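Local atomic coordinates of eukaryotic translation initiation factor 4E type 5 (Leishmania major, PDB entry 7KCJ), a protein that probably binds the 7-methylguanosine cap of messenger RNA and acts as a translation initiation factor. Residues E114-L117 against A118-G122. Sequence-based numbering, arbitrary orientation.
Sequences ELVL and AVVMG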
ATOM      1  N   GLU A 114      -7.645   6.784  -2.068  1.00 35.39           N
ATOM      2  CA  GLU A 114      -8.424   7.173  -0.895  1.00 36.48           C
ATOM      3  C   GLU A 114      -9.270   6.028  -0.395  1.00 36.54           C
ATOM      4  O   GLU A 114      -9.292   5.773   0.808  1.00 36.46           O
ATOM      5  CB  GLU A 114      -9.336   8.370  -1.198  1.00 40.70           C
ATOM      6  CG  GLU A 114      -8.578   9.655  -1.459  1.00 49.63           C
ATOM      7  CD  GLU A 114      -9.469  10.802  -1.884  1.00 59.36           C
ATOM      8  OE1 GLU A 114     -10.595  10.918  -1.346  1.00 61.03           O
ATOM      9  OE2 GLU A 114      -9.039  11.587  -2.758  1.00 63.38           O
ATOM     10  N   LEU A 115      -9.935   5.311  -1.313  1.00 36.38           N
ATOM     11  CA  LEU A 115     -10.765   4.181  -0.940  1.00 36.72           C
ATOM     12  C   LEU A 115      -9.955   3.082  -0.267  1.00 36.34           C
ATOM     13  O   LEU A 115     -10.360   2.601   0.788  1.00 35.71           O
ATOM     14  CB  LEU A 115     -11.521   3.649  -2.164  1.00 37.79           C
ATOM     15  CG  LEU A 115     -12.295   2.341  -1.944  1.00 39.91           C
ATOM     16  CD1 LEU A 115     -13.610   2.600  -1.225  1.00 40.72           C
ATOM     17  CD2 LEU A 115     -12.513   1.632  -3.237  1.00 40.65           C
ATOM     18  N   VAL A 116      -8.815   2.683  -0.866  1.00 36.44           N
ATOM     19  CA  VAL A 116      -7.987   1.611  -0.313  1.00 36.80           C
ATOM     20  C   VAL A 116      -7.436   1.998   1.057  1.00 37.58           C
ATOM     21  O   VAL A 116      -7.528   1.212   2.007  1.00 37.95           O
ATOM     22  CB  VAL A 116      -6.874   1.171  -1.289  1.00 37.22           C
ATOM     23  CG1 VAL A 116      -6.043   0.056  -0.673  1.00 38.04           C
ATOM     24  CG2 VAL A 116      -7.466   0.689  -2.608  1.00 37.49           C
ATOM     25  N   LEU A 117      -6.930   3.252   1.188  1.00 37.12           N
ATOM     26  CA  LEU A 117      -6.413   3.741   2.475  1.00 37.14           C
ATOM     27  C   LEU A 117      -7.513   3.666   3.556  1.00 37.55           C
ATOM     28  O   LEU A 117      -7.262   3.166   4.645  1.00 37.15           O
ATOM     29  CB  LEU A 117      -5.891   5.187   2.362  1.00 36.55           C
ATOM     30  CG  LEU A 117      -4.562   5.387   1.612  1.00 37.64           C
ATOM     31  CD1 LEU A 117      -4.231   6.847   1.461  1.00 37.52           C
ATOM     32  CD2 LEU A 117      -3.392   4.659   2.288  1.00 37.96           C
ATOM     33  N   ALA A 118      -8.742   4.050   3.203  1.00 37.98           N
ATOM     34  CA  ALA A 118      -9.877   4.004   4.126  1.00 39.32           C
ATOM     35  C   ALA A 118     -10.309   2.583   4.483  1.00 41.22           C
ATOM     36  O   ALA A 118     -10.463   2.290   5.669  1.00 42.05           O
ATOM     37  CB  ALA A 118     -11.050   4.797   3.573  1.00 39.18           C
ATOM     38  N   VAL A 119     -10.485   1.696   3.490  1.00 41.59           N
ATOM     39  CA  VAL A 119     -10.902   0.330   3.765  1.00 42.56           C
ATOM     40  C   VAL A 119      -9.865  -0.440   4.627  1.00 42.66           C
ATOM     41  O   VAL A 119     -10.242  -1.231   5.490  1.00 42.79           O
ATOM     42  CB  VAL A 119     -11.301  -0.464   2.488  1.00 43.83           C
ATOM     43  CG1 VAL A 119     -12.494   0.135   1.749  1.00 44.21           C
ATOM     44  CG2 VAL A 119     -10.133  -0.742   1.568  1.00 44.93           C
ATOM     45  N   VAL A 120      -8.572  -0.215   4.393  1.00 42.08           N
ATOM     46  CA  VAL A 120      -7.520  -0.908   5.135  1.00 42.24           C
ATOM     47  C   VAL A 120      -7.239  -0.300   6.514  1.00 43.17           C
ATOM     48  O   VAL A 120      -7.176  -1.028   7.505  1.00 42.96           O
ATOM     49  CB  VAL A 120      -6.238  -0.977   4.268  1.00 42.31           C
ATOM     50  CG1 VAL A 120      -5.012  -1.409   5.066  1.00 41.93           C
ATOM     51  CG2 VAL A 120      -6.449  -1.881   3.060  1.00 42.94           C
ATOM     52  N   MET A 121      -7.022   1.027   6.583  1.00 44.17           N
ATOM     53  CA  MET A 121      -6.618   1.668   7.844  1.00 46.20           C
ATOM     54  C   MET A 121      -7.727   2.332   8.659  1.00 48.48           C
ATOM     55  O   MET A 121      -7.576   2.463   9.876  1.00 48.62           O
ATOM     56  CB  MET A 121      -5.497   2.697   7.604  1.00 46.55           C
ATOM     57  CG  MET A 121      -4.264   2.124   6.927  1.00 48.36           C
ATOM     58  SD  MET A 121      -2.898   3.327   6.794  1.00 47.29           S
ATOM     59  CE  MET A 121      -3.656   4.518   5.844  1.00 49.10           C
ATOM     60  N   GLY A 122      -8.783   2.798   7.997  1.00 50.00           N
ATOM     61  CA  GLY A 122      -9.888   3.489   8.655  1.00 52.46           C
ATOM     62  C   GLY A 122     -10.582   2.688   9.739  1.00 55.20           C
ATOM     63  O   GLY A 122     -10.736   1.477   9.605  1.00 55.23           O
TER
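The last two turns of the helix 108-121 bring Leu117 and Met121 together, the closest pair of side chains along this piece of the helix. Both lean the same way, side by side, and they meet methyl to methyl, Leu117 CD2 lying 3.6 Å from Met121 CE. The methionine reaches back because its chain, extended through chi2, bends at the thioether (chi3 -61°), which turns CE toward the preceding turn. Toward the sheet, Val116 CG1 approaches Val120 CG2 more loosely, at 4.2 Å. Toward the helix 165-178, Leu115 crosses Val119 at a slant, and its CD1 comes 4.0 Å from Val119 CG1. A chi1 of -62° sets Val119 CG2 between its own backbone N and carbonyl carbon, 3.3 Å from Val116 O and 3.4 Å from Leu115 O. Beneath these pairs runs the regular i to i+4 ladder: Val119 N donates almost straight to Leu115 O (2.9 Å, N-H...O angle 169°), Val120 N to Val116 O, Met121 N to Leu117 O and Ala118 N to Glu114 O. Gly122 N continues it to Ala118 O at 2.9 Å, although the backbone of Gly122 has turned extended. In the eIF4E fold, helices pack on one face of a curved antiparallel sheet, and here the three rows face different neighbours. Val116 and Val120 lie on Leu139 and Val157 of the sheet, Leu115 and Val119 meet the helix 165-178, and Leu117 and Met121 turn to Trp60 and Leu59 of the helix 56-64, Leu117 also reaching Leu139. Near the C-terminal end, Val120 O accepts a hydrogen bond from NE of Arg15, a residue of the strand 13-23.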